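Local coordinates for designed Anbu Protein (Synthetic construct, PDB 5LOY) that is a consensus-designed version of Anbu, the ancestral beta subunit, a proteasome-related protein that assembles helically and is probably an N-terminal nucleophile hydrolase, at residues A82-G87 / G132-A137. Numbering follows the deposited sequence.
Sequences AARLVG and GNFIEA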
loop_
_atom_site.group_PDB
_atom_site.type_symbol
_atom_site.label_atom_id
_atom_site.label_comp_id
_atom_site.label_asym_id
_atom_site.label_seq_id
_atom_site.Cartn_x
_atom_site.Cartn_y
_atom_site.Cartn_z
ATOM N N ALA A 82 0.192 -23.353 -20.273
ATOM C CA ALA A 82 -1.090 -22.886 -19.743
ATOM C C ALA A 82 -1.154 -21.353 -19.642
ATOM O O ALA A 82 -2.127 -20.725 -20.070
ATOM C CB ALA A 82 -1.343 -23.495 -18.369
ATOM N N ALA A 83 -0.096 -20.770 -19.088
ATOM C CA ALA A 83 0.016 -19.316 -18.941
ATOM C C ALA A 83 -0.011 -18.639 -20.295
ATOM O O ALA A 83 -0.636 -17.615 -20.468
ATOM C CB ALA A 83 1.294 -18.952 -18.195
ATOM N N ARG A 84 0.680 -19.222 -21.248
ATOM C CA ARG A 84 0.653 -18.740 -22.602
ATOM C C ARG A 84 -0.761 -18.758 -23.206
ATOM O O ARG A 84 -1.123 -17.858 -23.964
ATOM C CB ARG A 84 1.594 -19.576 -23.454
ATOM C CG ARG A 84 2.010 -18.903 -24.731
ATOM C CD ARG A 84 3.357 -19.432 -25.177
ATOM N NE ARG A 84 3.474 -19.416 -26.632
ATOM C CZ ARG A 84 4.240 -20.253 -27.339
ATOM N NH1 ARG A 84 4.969 -21.184 -26.708
ATOM N NH2 ARG A 84 4.283 -20.169 -28.676
ATOM N N LEU A 85 -1.561 -19.760 -22.867
ATOM C CA LEU A 85 -2.955 -19.772 -23.313
ATOM C C LEU A 85 -3.762 -18.620 -22.725
ATOM O O LEU A 85 -4.591 -18.035 -23.420
ATOM C CB LEU A 85 -3.654 -21.085 -22.954
ATOM C CG LEU A 85 -3.224 -22.330 -23.741
ATOM C CD1 LEU A 85 -3.877 -23.555 -23.124
ATOM C CD2 LEU A 85 -3.557 -22.206 -25.213
ATOM N N VAL A 86 -3.551 -18.314 -21.453
ATOM C CA VAL A 86 -4.300 -17.250 -20.822
ATOM C C VAL A 86 -3.948 -15.934 -21.472
ATOM O O VAL A 86 -4.822 -15.125 -21.806
ATOM C CB VAL A 86 -4.029 -17.179 -19.315
ATOM C CG1 VAL A 86 -4.683 -15.944 -18.704
ATOM C CG2 VAL A 86 -4.538 -18.442 -18.617
ATOM N N GLY A 87 -2.659 -15.724 -21.673
ATOM C CA GLY A 87 -2.160 -14.525 -22.329
ATOM C C GLY A 87 -2.648 -14.352 -23.745
ATOM O O GLY A 87 -2.962 -13.243 -24.148
ATOM N N GLY A 132 -0.533 -9.379 -21.948
ATOM C CA GLY A 132 -0.605 -10.799 -22.269
ATOM C C GLY A 132 0.713 -11.566 -22.269
ATOM O O GLY A 132 0.726 -12.754 -22.549
ATOM N N ASN A 133 1.819 -10.902 -21.961
ATOM C CA ASN A 133 3.035 -11.620 -21.620
ATOM C C ASN A 133 3.032 -11.905 -20.119
ATOM O O ASN A 133 2.097 -11.517 -19.435
ATOM C CB ASN A 133 4.288 -10.873 -22.079
ATOM C CG ASN A 133 4.451 -9.513 -21.423
ATOM O OD1 ASN A 133 3.525 -8.956 -20.805
ATOM N ND2 ASN A 133 5.653 -8.955 -21.570
ATOM N N PHE A 134 4.013 -12.649 -19.617
ATOM C CA PHE A 134 3.924 -13.177 -18.258
ATOM C C PHE A 134 5.268 -13.535 -17.644
ATOM O O PHE A 134 6.262 -13.648 -18.336
ATOM C CB PHE A 134 3.009 -14.432 -18.228
ATOM C CG PHE A 134 3.435 -15.514 -19.180
ATOM C CD1 PHE A 134 4.411 -16.435 -18.815
ATOM C CD2 PHE A 134 2.873 -15.605 -20.443
ATOM C CE1 PHE A 134 4.809 -17.429 -19.689
ATOM C CE2 PHE A 134 3.265 -16.595 -21.326
ATOM C CZ PHE A 134 4.243 -17.506 -20.957
ATOM N N ILE A 135 5.263 -13.729 -16.325
ATOM C CA ILE A 135 6.435 -14.178 -15.615
ATOM C C ILE A 135 6.102 -15.265 -14.598
ATOM O O ILE A 135 4.960 -15.419 -14.197
ATOM C CB ILE A 135 7.133 -13.012 -14.904
ATOM C CG1 ILE A 135 6.199 -12.333 -13.912
ATOM C CG2 ILE A 135 7.625 -11.990 -15.914
ATOM C CD1 ILE A 135 6.925 -11.446 -12.905
ATOM N N GLU A 136 7.144 -15.965 -14.164
ATOM C CA GLU A 136 7.054 -17.079 -13.256
ATOM C C GLU A 136 7.735 -16.777 -11.909
ATOM O O GLU A 136 8.863 -16.264 -11.859
ATOM C CB GLU A 136 7.734 -18.312 -13.882
ATOM C CG GLU A 136 7.620 -19.538 -13.003
ATOM C CD GLU A 136 8.042 -20.844 -13.637
ATOM O OE1 GLU A 136 8.678 -20.871 -14.750
ATOM O OE2 GLU A 136 7.723 -21.883 -12.974
ATOM N N ALA A 137 7.074 -17.165 -10.817
ATOM C CA ALA A 137 7.626 -16.995 -9.469
ATOM C C ALA A 137 8.854 -17.866 -9.240
ATOM O O ALA A 137 8.968 -18.932 -9.817
ATOM C CB ALA A 137 6.572 -17.315 -8.437
#
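A83 sets its methyl over the middle of the F134 ring, a CH-pi contact with A83 CB 4.0 Å from the ring centroid and only 7° off the ring normal. The same methyl also touches F126 and L114, residues of strands 124-128 and 110-118. One residue on, R84 meets the ring through its backbone and the root of its side chain: R84 CA comes within 3.6 Å of F134 CE2, approaching obliquely, and R84 CB lies 4.0 Å from the same carbon. The end of the arginine leads away from the strand, toward long, weak ion pairs with E81 and E88. Here helix 79-94 packs on one sheet of the proteasome-type sandwich, the layered Ntn-hydrolase fold, next to strand 134-136, which ends that sheet within the chain and pairs with strand 124-128. F134 projects from this strand toward the helix, its CG lying between the backbone N and the carbonyl carbon (chi1 56°), and F80, a turn before R84, meets the ring edge-to-face. An alanine in place of F134 would probably leave the A83 methyl without its aromatic cover and open a gap between helix and strand beside F80. At G87 side chains give way to backbone. G87 CA approaches G132 O at 3.4 Å in a CA-H...O contact, bent to 135° at the hydrogen. G87 CA and G132 CA lie 4.0 Å apart. A CB on G87 would collide with G132 O; one on G132 would run into G87 O and, at the backbone angles found there, would also be jammed against the preceding carbonyl O.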